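Local coordinates for variant surface glycoprotein MITat 1.13 (Trypanosoma brucei, PDB 6Z8H) that probably forms the surface coat of the parasite and, as one of many antigenically distinct variants, lets it evade the host immune response, at residues Arg60-Ala65 against Ser282-Phe287; Asp96-Glu101 against Thr278-Leu283; Ala136-Gly141 against Thr150-Thr155; Thr143-Thr148 against Thr214-Asn219; Lys190-Gly195 against Asn252-Leu257. One frame throughout, in Å; residues are numbered along the deposited sequence.

Contact 1: Arg60-Ala65 against Ser282-Phe287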
# COMPACT_ATOMS: atom_id res chain seq x y z
N ARG A 60 5.60 16.74 5.24
CA ARG A 60 4.87 17.33 6.36
C ARG A 60 5.69 18.41 7.02
O ARG A 60 5.17 19.50 7.32
CB ARG A 60 4.47 16.26 7.38
CG ARG A 60 3.91 16.82 8.69
CD ARG A 60 3.60 15.75 9.73
NE ARG A 60 4.79 15.28 10.43
CZ ARG A 60 5.26 14.04 10.38
NH1 ARG A 60 4.62 13.10 9.68
NH2 ARG A 60 6.35 13.71 11.05
N GLU A 61 6.98 18.15 7.24
CA GLU A 61 7.86 19.13 7.85
C GLU A 61 8.07 20.32 6.94
O GLU A 61 8.11 21.45 7.41
CB GLU A 61 9.21 18.51 8.20
CG GLU A 61 9.18 17.52 9.34
CD GLU A 61 10.55 17.03 9.73
OE1 GLU A 61 11.56 17.55 9.23
OE2 GLU A 61 10.60 16.09 10.53
N ASN A 62 8.21 20.09 5.63
CA ASN A 62 8.39 21.20 4.69
C ASN A 62 7.13 22.06 4.59
O ASN A 62 7.23 23.29 4.51
CB ASN A 62 8.80 20.68 3.31
CG ASN A 62 10.26 20.25 3.24
OD1 ASN A 62 11.10 20.74 4.00
ND2 ASN A 62 10.57 19.30 2.33
N SER A 63 5.94 21.45 4.57
CA SER A 63 4.73 22.25 4.56
C SER A 63 4.64 23.12 5.80
O SER A 63 4.32 24.32 5.70
CB SER A 63 3.51 21.35 4.52
OG SER A 63 3.39 20.70 3.28
N GLU A 64 4.96 22.56 6.97
CA GLU A 64 4.95 23.34 8.21
C GLU A 64 5.99 24.46 8.17
O GLU A 64 5.72 25.60 8.56
CB GLU A 64 5.23 22.45 9.41
CG GLU A 64 5.23 23.16 10.74
CD GLU A 64 5.36 22.21 11.92
OE1 GLU A 64 4.41 21.46 12.19
OE2 GLU A 64 6.43 22.22 12.57
N ALA A 65 7.19 24.15 7.67
CA ALA A 65 8.24 25.16 7.63
C ALA A 65 7.83 26.32 6.74
O ALA A 65 8.07 27.49 7.08
CB ALA A 65 9.54 24.55 7.13
N SER A 282 14.84 16.55 0.41
CA SER A 282 15.39 17.85 0.77
C SER A 282 14.48 18.53 1.78
O SER A 282 13.25 18.40 1.70
CB SER A 282 15.50 18.72 -0.48
OG SER A 282 16.44 18.18 -1.38
N LEU A 283 15.08 19.26 2.71
CA LEU A 283 14.37 19.93 3.79
C LEU A 283 14.66 21.42 3.77
O LEU A 283 15.82 21.84 3.66
CB LEU A 283 14.75 19.37 5.16
CG LEU A 283 14.22 18.00 5.57
CD1 LEU A 283 14.86 17.61 6.90
CD2 LEU A 283 12.71 17.96 5.70
N ILE A 284 13.59 22.22 3.91
CA ILE A 284 13.73 23.66 4.05
C ILE A 284 14.63 24.02 5.22
O ILE A 284 15.34 25.02 5.16
CB ILE A 284 12.31 24.25 4.21
CG1 ILE A 284 11.57 24.20 2.89
CG2 ILE A 284 12.38 25.71 4.71
CD1 ILE A 284 10.07 24.41 2.99
N THR A 285 14.65 23.21 6.28
CA THR A 285 15.45 23.51 7.46
C THR A 285 16.93 23.15 7.27
O THR A 285 17.72 23.35 8.19
CB THR A 285 14.90 22.78 8.69
OG1 THR A 285 14.78 21.39 8.37
CG2 THR A 285 13.54 23.33 9.11
N ASP A 286 17.31 22.65 6.10
CA ASP A 286 18.70 22.37 5.74
C ASP A 286 19.25 23.56 4.95
O ASP A 286 18.87 23.78 3.79
CB ASP A 286 18.76 21.09 4.91
CG ASP A 286 20.15 20.77 4.43
OD1 ASP A 286 21.09 21.50 4.82
OD2 ASP A 286 20.28 19.79 3.66
N PHE A 287 20.18 24.30 5.55
CA PHE A 287 20.71 25.49 4.88
C PHE A 287 21.30 25.14 3.52
O PHE A 287 21.21 25.93 2.58
CB PHE A 287 21.75 26.21 5.75
CG PHE A 287 22.08 27.60 5.29
CD1 PHE A 287 21.15 28.62 5.40
CD2 PHE A 287 23.32 27.89 4.74
CE1 PHE A 287 21.44 29.89 4.98
CE2 PHE A 287 23.63 29.18 4.32
CZ PHE A 287 22.68 30.17 4.44
O HOH W 1 12.53 20.10 9.08
O HOH W 2 11.98 21.58 6.58
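With CG anti to its own carbonyl carbon (chi1 -77°) and the amide turned only modestly (chi2 -26°), Asn62 swings its carboxamide off helix 34-75 and lays it along the backbone of Ser282-Phe287. Both polar atoms of that buried amide are used. ND2 donates to Ser282 O at 2.9 Å, in the carbonyl plane of the acceptor and almost in its own amide plane. OD1 accepts from Ile284 N, also at 2.9 Å and along a nearly straight N-H (170°), although the donor stands above the carbonyl plane. A second grip on OD1 comes from water 2, which donates to it and accepts from Thr285 N. This is a side chain on one of the long helices of a variant surface glycoprotein holding a connecting segment by its main chain. The pinned backbone leads straight into a type I beta turn, Leu283-Asp286, with Ile284 N inside it, and Asp286 N-caps helix 287-291. Beside the amide, Ile284 splits its branches: CG2, anti to the backbone N, meets Ala65 CB at 3.9 Å, while CD1 reaches over Asn62 O at 3.4 Å. Trp341 of helix 336-345 touches both Ala65 and Ile284. Glu61 is extended beyond CG and crosses Leu283 obliquely, OE1 passing Leu283 CD2 at 3.7 Å. Water 1 donates to the same Glu61 OE1 at 2.7 Å and is hydrogen-bonded to Thr285 OG1.

Contact 2: Asp96-Glu101 against Thr278-Leu283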
# COMPACT_ATOMS: atom_id res chain seq x y z
N ASP A 96 7.58 22.48 -3.47
CA ASP A 96 6.93 22.07 -4.70
C ASP A 96 7.61 20.83 -5.29
O ASP A 96 6.95 19.89 -5.73
CB ASP A 96 6.89 23.23 -5.70
CG ASP A 96 5.89 22.99 -6.81
OD1 ASP A 96 4.68 22.96 -6.53
OD2 ASP A 96 6.31 22.88 -7.98
N ILE A 97 8.95 20.84 -5.33
CA ILE A 97 9.68 19.69 -5.87
C ILE A 97 9.43 18.46 -5.01
O ILE A 97 9.20 17.35 -5.52
CB ILE A 97 11.18 20.02 -6.01
CG1 ILE A 97 11.42 20.97 -7.17
CG2 ILE A 97 11.97 18.69 -6.16
CD1 ILE A 97 12.69 21.77 -7.04
N CYS A 98 9.46 18.65 -3.69
CA CYS A 98 9.19 17.56 -2.75
C CYS A 98 7.84 16.92 -3.04
O CYS A 98 7.73 15.69 -3.15
CB CYS A 98 9.24 18.17 -1.34
SG CYS A 98 8.39 17.20 -0.10
N ARG A 99 6.81 17.73 -3.19
CA ARG A 99 5.48 17.20 -3.43
C ARG A 99 5.39 16.53 -4.79
O ARG A 99 4.76 15.47 -4.91
CB ARG A 99 4.47 18.34 -3.34
CG ARG A 99 4.24 18.80 -1.96
CD ARG A 99 3.42 20.08 -1.97
NE ARG A 99 3.05 20.42 -0.62
CZ ARG A 99 2.47 21.58 -0.28
NH1 ARG A 99 2.24 22.52 -1.20
NH2 ARG A 99 2.15 21.82 0.99
N ARG A 100 6.04 17.07 -5.81
CA ARG A 100 5.96 16.47 -7.14
C ARG A 100 6.69 15.14 -7.18
O ARG A 100 6.23 14.19 -7.83
CB ARG A 100 6.53 17.42 -8.19
CG ARG A 100 5.61 18.59 -8.38
CD ARG A 100 6.04 19.56 -9.50
NE ARG A 100 5.06 20.62 -9.68
CZ ARG A 100 4.06 20.60 -10.56
NH1 ARG A 100 3.91 19.56 -11.36
NH2 ARG A 100 3.23 21.63 -10.63
N GLU A 101 7.82 15.06 -6.48
CA GLU A 101 8.54 13.80 -6.40
C GLU A 101 7.69 12.73 -5.74
O GLU A 101 7.70 11.56 -6.15
CB GLU A 101 9.84 14.02 -5.63
CG GLU A 101 10.93 14.70 -6.48
CD GLU A 101 12.24 14.96 -5.74
OE1 GLU A 101 12.30 14.80 -4.49
OE2 GLU A 101 13.21 15.36 -6.41
N THR A 278 13.80 7.75 -3.69
CA THR A 278 14.05 8.58 -2.51
C THR A 278 13.40 9.93 -2.71
O THR A 278 14.08 10.96 -2.79
CB THR A 278 15.55 8.75 -2.23
OG1 THR A 278 16.24 9.27 -3.39
CG2 THR A 278 16.23 7.44 -1.81
N PRO A 279 12.08 9.97 -2.80
CA PRO A 279 11.38 11.24 -3.04
C PRO A 279 11.41 12.15 -1.82
O PRO A 279 11.44 11.73 -0.68
CB PRO A 279 9.94 10.81 -3.32
CG PRO A 279 9.79 9.51 -2.54
CD PRO A 279 11.15 8.83 -2.65
N CYS A 280 11.39 13.46 -2.10
CA CYS A 280 11.28 14.48 -1.06
C CYS A 280 12.37 14.32 0.00
O CYS A 280 12.10 14.29 1.20
CB CYS A 280 9.91 14.50 -0.39
SG CYS A 280 9.81 16.01 0.70
N SER A 281 13.62 14.21 -0.45
CA SER A 281 14.72 14.07 0.50
C SER A 281 15.24 15.41 1.01
O SER A 281 16.00 15.42 1.98
CB SER A 281 15.89 13.30 -0.11
OG SER A 281 16.49 13.96 -1.20
N SER A 282 14.84 16.55 0.41
CA SER A 282 15.39 17.85 0.77
C SER A 282 14.48 18.53 1.78
O SER A 282 13.25 18.40 1.70
CB SER A 282 15.50 18.72 -0.48
OG SER A 282 16.44 18.18 -1.38
N LEU A 283 15.08 19.26 2.71
CA LEU A 283 14.37 19.93 3.79
C LEU A 283 14.66 21.42 3.77
O LEU A 283 15.82 21.84 3.66
CB LEU A 283 14.75 19.37 5.16
CG LEU A 283 14.22 18.00 5.57
CD1 LEU A 283 14.86 17.61 6.90
CD2 LEU A 283 12.71 17.96 5.70
O HOH W 3 14.58 13.59 -3.32
O HOH W 4 13.34 16.78 -2.27
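The guanidinium of Arg100 takes the carboxylate of Asp96, one helical turn earlier, at its edge: NE points in plane at OD2, 3.1 Å away, but meets that oxygen from above the carboxylate plane. This salt bridge stays within helix 78-129; the link to Thr278-Leu283 is made by a disulfide and a second carboxylate. Cys98 and Cys280 staple the segment preceding helix 287-291 to the long helix. Both SG atoms lie anti to their backbone N, and the S-S bond has a left-handed twist, chi3 -86°. Cys280 has a left-handed backbone conformation (phi 54°). Glu101, extended beyond CG, offers the anti lone pair of OE1 to Cys280 N at 2.9 Å. The same OE1 takes two more donors, water 3 at 2.8 Å and water 4, so three N-H or O-H groups converge on one oxygen; this would be expected to favour the charged form. At the base of the same side chain, Pro279 CB packs 4.0 Å from Glu101 CB. On another side of the helix, Arg99 forms a salt bridge with Glu59 of helix 34-75. Water 3 also donates to Thr278 O at 2.7 Å and accepts from Ser281 N.

Contact 3: Ala136-Gly141 against Thr150-Thr155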
# COMPACT_ATOMS: atom_id res chain seq x y z
N ALA A 136 0.01 -42.37 1.05
CA ALA A 136 -0.89 -43.47 1.37
C ALA A 136 -0.05 -44.72 1.38
O ALA A 136 0.62 -45.00 0.39
CB ALA A 136 -1.96 -43.59 0.29
N LYS A 137 -0.08 -45.46 2.48
CA LYS A 137 0.72 -46.68 2.59
C LYS A 137 -0.21 -47.85 2.91
O LYS A 137 -0.78 -47.90 3.99
CB LYS A 137 1.81 -46.52 3.64
CG LYS A 137 2.81 -47.67 3.68
CD LYS A 137 4.01 -47.32 4.59
CE LYS A 137 4.13 -48.34 5.70
NZ LYS A 137 5.54 -48.79 5.85
N ILE A 138 -0.37 -48.73 1.94
CA ILE A 138 -1.11 -49.98 2.13
C ILE A 138 -0.15 -51.06 2.59
O ILE A 138 0.89 -51.29 1.97
CB ILE A 138 -1.81 -50.39 0.83
CG1 ILE A 138 -2.87 -49.37 0.44
CG2 ILE A 138 -2.39 -51.82 0.97
CD1 ILE A 138 -3.33 -49.50 -1.00
N GLU A 139 -0.51 -51.73 3.68
CA GLU A 139 0.15 -52.96 4.12
C GLU A 139 -0.90 -54.06 4.08
O GLU A 139 -1.84 -54.05 4.87
CB GLU A 139 0.71 -52.79 5.53
CG GLU A 139 1.54 -51.54 5.73
CD GLU A 139 1.91 -51.36 7.19
OE1 GLU A 139 1.45 -52.18 8.01
OE2 GLU A 139 2.67 -50.42 7.50
N PHE A 140 -0.74 -54.99 3.15
CA PHE A 140 -1.79 -55.98 2.94
C PHE A 140 -2.01 -56.94 4.10
O PHE A 140 -3.06 -57.59 4.14
CB PHE A 140 -1.53 -56.70 1.63
CG PHE A 140 -2.01 -55.94 0.42
CD1 PHE A 140 -3.36 -55.85 0.13
CD2 PHE A 140 -1.11 -55.29 -0.40
CE1 PHE A 140 -3.80 -55.17 -0.98
CE2 PHE A 140 -1.54 -54.60 -1.51
CZ PHE A 140 -2.89 -54.54 -1.80
N GLY A 141 -1.11 -56.99 5.08
CA GLY A 141 -1.38 -57.64 6.35
C GLY A 141 -0.78 -59.02 6.53
O GLY A 141 -0.57 -59.44 7.68
N THR A 150 -8.58 -50.40 7.06
CA THR A 150 -7.64 -50.72 8.11
C THR A 150 -6.28 -51.17 7.59
O THR A 150 -5.33 -51.25 8.37
CB THR A 150 -8.23 -51.80 9.03
OG1 THR A 150 -8.26 -53.05 8.36
CG2 THR A 150 -9.65 -51.47 9.44
N LYS A 151 -6.15 -51.47 6.30
CA LYS A 151 -4.85 -51.79 5.73
C LYS A 151 -4.10 -50.56 5.24
O LYS A 151 -2.94 -50.68 4.82
CB LYS A 151 -4.99 -52.83 4.62
CG LYS A 151 -5.52 -54.18 5.12
CD LYS A 151 -5.46 -55.27 4.08
CE LYS A 151 -5.96 -56.63 4.59
NZ LYS A 151 -5.73 -57.68 3.59
N PHE A 152 -4.72 -49.38 5.31
CA PHE A 152 -4.03 -48.12 5.03
C PHE A 152 -3.43 -47.65 6.34
O PHE A 152 -4.10 -47.02 7.17
CB PHE A 152 -5.00 -47.08 4.50
CG PHE A 152 -5.45 -47.33 3.10
CD1 PHE A 152 -6.40 -48.30 2.81
CD2 PHE A 152 -4.90 -46.60 2.06
CE1 PHE A 152 -6.82 -48.49 1.51
CE2 PHE A 152 -5.33 -46.79 0.78
CZ PHE A 152 -6.27 -47.73 0.50
N ARG A 153 -2.16 -47.99 6.57
CA ARG A 153 -1.58 -47.60 7.85
C ARG A 153 -1.04 -46.18 7.81
O ARG A 153 -1.17 -45.43 8.78
CB ARG A 153 -0.50 -48.57 8.30
CG ARG A 153 -0.25 -48.44 9.79
CD ARG A 153 0.88 -49.31 10.26
NE ARG A 153 2.18 -48.67 10.12
CZ ARG A 153 2.67 -47.78 10.97
NH1 ARG A 153 1.96 -47.38 12.02
NH2 ARG A 153 3.88 -47.27 10.77
N ALA A 154 -0.46 -45.77 6.69
CA ALA A 154 -0.13 -44.38 6.47
C ALA A 154 -1.24 -43.81 5.61
O ALA A 154 -1.68 -44.45 4.63
CB ALA A 154 1.23 -44.19 5.81
N THR A 155 -1.77 -42.66 6.06
CA THR A 155 -2.75 -41.89 5.33
C THR A 155 -2.50 -40.42 5.55
O THR A 155 -3.44 -39.63 5.71
CB THR A 155 -4.16 -42.19 5.79
OG1 THR A 155 -4.23 -42.05 7.21
CG2 THR A 155 -4.55 -43.56 5.40
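Lys137 O is the innermost meeting point, because two successive N-H groups turn toward it. Arg153 N reaches it at 2.9 Å, nearly along the C=O axis, and Ala154 N adds only a weak bond at 3.5 Å. Arg153 and Ala154 thus both face Lys137, a classic beta bulge, and the antiparallel register slips by one residue. The bonds beyond the irregularity are regular in length: Lys137 N to Ala154 O on one flank, Glu139 N to Lys151 O at 2.9 Å on the other. Packing at the hydrogen-bonded pair is tight, with Lys137 CB and Ala154 CB only 3.2 Å apart. On the opposite face of the sheet Ile138 and Phe152 lie side by side, and CG1 of Ile138 makes a CH-pi contact 3.8 Å from the Phe152 ring centroid. Its other branch, CG2, sits over the centre of the Phe140 ring.

Arg153 NE and Glu139 OE2 form a salt bridge at 3.2 Å, the oxygen in the guanidinium plane but NE above the carboxylate plane. The extended Lys151 runs along the backbone of Glu139 and Phe140 to place NZ 2.7 Å from Phe140 O; Asp144 and Arg146 O also bind this NZ. Strands 135-139 and 152-155 form a beta hairpin, 152-155 being an outer strand of the five-stranded sheet; backbone bonds tie 135-139 to strand 221-229, and Ile249 of the second subunit packs on Phe152. Because Lys137 forms a long ion pair with Glu139 OE2 and its NZ lies 5.4 Å from Arg153 NH2, Glu139 probably offsets their repulsion and stays ionised.

Contact 4: Thr143-Thr148 against Thr214-Asn219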
# COMPACT_ATOMS: atom_id res chain seq x y z
N THR A 143 -2.19 -62.01 5.38
CA THR A 143 -3.18 -63.06 5.29
C THR A 143 -3.84 -63.15 3.93
O THR A 143 -4.01 -64.26 3.40
CB THR A 143 -4.25 -62.86 6.37
OG1 THR A 143 -3.65 -62.92 7.66
CG2 THR A 143 -5.33 -63.93 6.26
N ASP A 144 -4.21 -62.01 3.34
CA ASP A 144 -4.86 -62.02 2.03
C ASP A 144 -4.64 -60.66 1.37
O ASP A 144 -4.05 -59.74 1.95
CB ASP A 144 -6.35 -62.35 2.15
CG ASP A 144 -7.09 -61.44 3.12
OD1 ASP A 144 -6.71 -60.25 3.28
OD2 ASP A 144 -8.06 -61.91 3.76
N LEU A 145 -5.14 -60.55 0.14
CA LEU A 145 -5.08 -59.31 -0.63
C LEU A 145 -6.42 -58.58 -0.66
O LEU A 145 -6.62 -57.68 -1.49
CB LEU A 145 -4.61 -59.57 -2.07
CG LEU A 145 -3.14 -59.88 -2.39
CD1 LEU A 145 -2.29 -58.63 -2.24
CD2 LEU A 145 -2.57 -61.04 -1.58
N ARG A 146 -7.34 -58.93 0.25
CA ARG A 146 -8.52 -58.10 0.44
C ARG A 146 -8.12 -56.72 1.01
O ARG A 146 -7.02 -56.54 1.56
CB ARG A 146 -9.54 -58.80 1.33
CG ARG A 146 -10.06 -60.10 0.70
CD ARG A 146 -11.26 -60.67 1.46
NE ARG A 146 -11.93 -61.76 0.76
CZ ARG A 146 -12.91 -62.49 1.29
NH1 ARG A 146 -13.34 -62.21 2.51
NH2 ARG A 146 -13.45 -63.48 0.60
N LEU A 147 -9.00 -55.75 0.86
CA LEU A 147 -8.66 -54.38 1.22
C LEU A 147 -9.84 -53.72 1.92
O LEU A 147 -10.96 -53.74 1.42
CB LEU A 147 -8.27 -53.58 -0.03
CG LEU A 147 -7.61 -52.20 0.16
CD1 LEU A 147 -6.44 -52.32 1.09
CD2 LEU A 147 -7.19 -51.69 -1.19
N THR A 148 -9.55 -53.14 3.09
CA THR A 148 -10.43 -52.16 3.72
C THR A 148 -9.55 -51.04 4.22
O THR A 148 -8.32 -51.10 4.14
CB THR A 148 -11.24 -52.72 4.90
OG1 THR A 148 -10.39 -52.87 6.05
CG2 THR A 148 -11.95 -54.02 4.54
N THR A 214 8.81 -60.03 -7.95
CA THR A 214 7.80 -60.82 -7.20
C THR A 214 6.42 -60.16 -7.29
O THR A 214 6.29 -59.04 -6.83
CB THR A 214 8.24 -60.92 -5.74
OG1 THR A 214 9.47 -61.61 -5.71
CG2 THR A 214 7.22 -61.62 -4.89
N ALA A 215 5.36 -60.83 -7.73
CA ALA A 215 4.04 -60.17 -7.85
C ALA A 215 3.54 -59.74 -6.45
O ALA A 215 3.82 -60.37 -5.48
CB ALA A 215 3.03 -61.01 -8.58
N VAL A 216 2.87 -58.60 -6.37
CA VAL A 216 2.19 -58.10 -5.18
C VAL A 216 1.43 -59.24 -4.52
O VAL A 216 0.61 -59.93 -5.16
CB VAL A 216 1.26 -56.94 -5.56
CG1 VAL A 216 0.36 -56.58 -4.38
CG2 VAL A 216 2.06 -55.72 -6.02
N GLU A 217 1.68 -59.44 -3.23
CA GLU A 217 1.09 -60.54 -2.49
C GLU A 217 0.68 -60.05 -1.10
O GLU A 217 0.57 -58.85 -0.85
CB GLU A 217 2.06 -61.73 -2.49
CG GLU A 217 3.44 -61.43 -1.97
CD GLU A 217 3.54 -61.59 -0.47
OE1 GLU A 217 2.96 -62.55 0.08
OE2 GLU A 217 4.18 -60.72 0.17
N ALA A 218 0.43 -60.98 -0.19
CA ALA A 218 -0.25 -60.66 1.06
C ALA A 218 0.63 -59.91 2.05
O ALA A 218 0.09 -59.19 2.89
CB ALA A 218 -0.78 -61.94 1.71
N ASN A 219 1.95 -60.03 1.94
CA ASN A 219 2.86 -59.28 2.80
C ASN A 219 3.28 -57.96 2.18
O ASN A 219 4.14 -57.29 2.73
CB ASN A 219 4.10 -60.11 3.13
CG ASN A 219 3.75 -61.39 3.83
OD1 ASN A 219 3.55 -61.41 5.05
ND2 ASN A 219 3.65 -62.47 3.07
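Neither segment is helix or strand, and where they touch the chains run roughly against each other, their directions 144° apart. The nearest CA atoms are those of Asp144 and Ala218, 4.9 Å apart, yet no hydrogen bond passes between Thr143-Thr148 and Thr214-Asn219. The join is made by van der Waals contact, and one side chain carries most of it. Leu145 has CG anti to its carbonyl carbon (chi1 -75°), and a chi2 of -72° spreads the two methyls over the peptide that links Glu217 to Ala218. CD1 comes within 3.2 Å of Glu217 O; CD2 lies 3.3 Å from Ala218 N. The same methyls reach neighbouring side chains, CD1 touching Val216 CG1 at 4.0 Å and CD2 touching Ala218 CB at 3.9 Å. From the other direction, Ala218 CB rests against the backbone at Asp144 N, 3.8 Å away.

The polar side chains are bonded elsewhere. Glu217 folds back so that the syn lone pair of OE1 accepts from Asn219 ND2 at 3.1 Å, and its OE2 is bound by Gly204 N. Asp144 turns away from the contact, where OD1 pairs with Lys151.

These are two connections at one end of the five-stranded sheet, the first between strands 135-139 and 152-155, the second between 194-202 and 221-229. Phe140, just past strand 135-139, touches both Leu145 and Val216, while Ala215 of the second subunit packs on Leu145, so the loops meet within the dimer interface.

Contact 5: Lys190-Gly195 against Asn252-Leu257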
# COMPACT_ATOMS: atom_id res chain seq x y z
N LYS A 190 11.27 -19.44 -7.99
CA LYS A 190 9.95 -20.03 -8.13
C LYS A 190 9.75 -21.21 -7.18
O LYS A 190 8.63 -21.45 -6.73
CB LYS A 190 9.75 -20.49 -9.57
CG LYS A 190 8.91 -19.57 -10.44
CD LYS A 190 8.79 -20.16 -11.84
CE LYS A 190 7.50 -19.75 -12.51
NZ LYS A 190 7.55 -19.89 -13.99
N LEU A 191 10.84 -21.89 -6.84
CA LEU A 191 10.87 -23.01 -5.90
C LEU A 191 10.18 -24.31 -6.34
O LEU A 191 10.82 -25.36 -6.35
CB LEU A 191 10.34 -22.60 -4.52
CG LEU A 191 11.00 -21.34 -3.94
CD1 LEU A 191 10.29 -20.98 -2.65
CD2 LEU A 191 12.48 -21.53 -3.69
N ILE A 192 8.90 -24.28 -6.67
CA ILE A 192 8.15 -25.48 -7.06
C ILE A 192 7.64 -25.28 -8.48
O ILE A 192 6.94 -24.30 -8.76
CB ILE A 192 7.00 -25.78 -6.08
CG1 ILE A 192 7.55 -26.09 -4.69
CG2 ILE A 192 6.14 -26.89 -6.63
CD1 ILE A 192 6.47 -26.28 -3.62
N THR A 193 8.06 -26.17 -9.38
CA THR A 193 7.53 -26.26 -10.73
C THR A 193 6.89 -27.61 -11.06
O THR A 193 6.18 -27.70 -12.07
CB THR A 193 8.65 -26.00 -11.75
OG1 THR A 193 9.76 -26.87 -11.50
CG2 THR A 193 9.14 -24.61 -11.64
N HIS A 194 7.11 -28.66 -10.27
CA HIS A 194 6.65 -30.00 -10.59
C HIS A 194 6.16 -30.68 -9.32
O HIS A 194 6.73 -30.49 -8.24
CB HIS A 194 7.76 -30.84 -11.23
CG HIS A 194 8.17 -30.34 -12.58
ND1 HIS A 194 9.09 -29.34 -12.75
CD2 HIS A 194 7.76 -30.70 -13.82
CE1 HIS A 194 9.25 -29.10 -14.03
NE2 HIS A 194 8.46 -29.91 -14.71
N GLY A 195 5.16 -31.52 -9.50
CA GLY A 195 4.73 -32.44 -8.47
C GLY A 195 5.23 -33.82 -8.86
O GLY A 195 5.32 -34.13 -10.05
N ASN A 252 4.45 -34.15 -12.74
CA ASN A 252 3.44 -33.33 -13.37
C ASN A 252 3.72 -31.86 -13.08
O ASN A 252 4.42 -31.52 -12.12
CB ASN A 252 2.03 -33.68 -12.88
CG ASN A 252 1.58 -35.04 -13.36
OD1 ASN A 252 1.37 -35.25 -14.56
ND2 ASN A 252 1.45 -35.97 -12.45
N ASP A 253 3.14 -31.00 -13.90
CA ASP A 253 3.43 -29.58 -13.78
C ASP A 253 2.69 -28.98 -12.59
O ASP A 253 1.49 -29.24 -12.40
CB ASP A 253 3.04 -28.84 -15.06
CG ASP A 253 3.96 -29.16 -16.21
OD1 ASP A 253 5.16 -29.34 -15.97
OD2 ASP A 253 3.47 -29.22 -17.36
N ALA A 254 3.40 -28.19 -11.80
CA ALA A 254 2.87 -27.56 -10.59
C ALA A 254 3.52 -26.19 -10.42
O ALA A 254 4.17 -25.87 -9.42
CB ALA A 254 3.12 -28.45 -9.37
N ASP A 255 3.32 -25.35 -11.42
CA ASP A 255 3.88 -23.97 -11.40
C ASP A 255 2.93 -23.06 -10.60
O ASP A 255 2.04 -22.50 -11.22
CB ASP A 255 4.07 -23.47 -12.82
CG ASP A 255 4.72 -22.12 -12.85
OD1 ASP A 255 5.01 -21.62 -11.78
OD2 ASP A 255 5.06 -21.68 -13.90
N PHE A 256 3.16 -22.93 -9.31
CA PHE A 256 2.26 -22.15 -8.46
C PHE A 256 2.45 -20.66 -8.65
O PHE A 256 1.47 -19.91 -8.77
CB PHE A 256 2.51 -22.51 -7.00
CG PHE A 256 1.92 -23.85 -6.60
CD1 PHE A 256 0.59 -23.92 -6.23
CD2 PHE A 256 2.68 -25.03 -6.60
CE1 PHE A 256 0.02 -25.15 -5.88
CE2 PHE A 256 2.11 -26.24 -6.21
CZ PHE A 256 0.78 -26.29 -5.86
N LEU A 257 3.69 -20.19 -8.69
CA LEU A 257 3.94 -18.75 -8.72
C LEU A 257 3.72 -18.16 -10.10
O LEU A 257 3.40 -16.96 -10.22
CB LEU A 257 5.37 -18.45 -8.29
CG LEU A 257 5.62 -17.97 -6.85
CD1 LEU A 257 7.11 -17.92 -6.54
CD2 LEU A 257 4.97 -16.65 -6.64
O HOH W 5 5.89 -21.95 -8.09
O HOH W 6 5.95 -26.48 -14.34
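Two donors grip Thr193 O: Ala254 N at 2.8 Å, standing well above the carbonyl plane, and water 6 at 2.6 Å. Two residues along, Gly195 and Asn252 exchange a more regular pair of bonds, Gly195 N to Asn252 O at 2.7 Å and Asn252 N to Gly195 O at 2.8 Å, both in the carbonyl planes. This is where strands 194-202 and 247-253 of the antiparallel sheet pair and then part. Thr193 and His194 both face Ser229 on the neighbouring strand, a classic beta bulge; Thr193 OG1 and His194 ND1 are hydrogen-bonded to each other. At Asn252 strand 247-253, one of the two outer strands of the sheet, meets the second subunit, ND2 donating to Thr155 O there.

Past the strand ends, water 5 stands in for direct backbone pairing, donating to Ile192 O and Lys190 O and accepting from Leu257 N at 2.9 Å. Lys190, extended beyond CG, crosses Asp255 obliquely, and its NZ meets the syn lone pair of OD2 in a salt bridge of 3.1 Å; the other oxygen, OD1, is held by Gly258 N. Leu257 CD1 packs over Lys190 O at 3.8 Å. Facing helix 78-129, whose Leu126, Leu129 and Val122 touch Ile192, Phe256 and Leu257 respectively, Ile192 CG2 meets the edge of the Phe256 ring at CD2, 3.9 Å away.

How the contacts relate
Contacts 1 and 2 share Ser282 and Leu283 and fix one connecting segment to both long helices; their centres are about 10 Å apart, and Asn62 ND2 lies 3.8 Å from Cys280 SG. Contacts 3 and 4 form a second pair, about 11 Å between centres, joined by Lys151, whose NZ reaches Asp144 OD1 at 2.8 Å, and by Phe140. Contact 1 lies on the opposite side of the chain's centre from contacts 3 and 4, with about 72 Å between the centres of contacts 1 and 3. Contact 5 lies between them, about 29 Å from contact 3 centre to centre and on the same sheet. No catalytic site is involved; in contact 5 the Leu257 side chain is about 7 Å from an N-acetylglucosamine of a glycan.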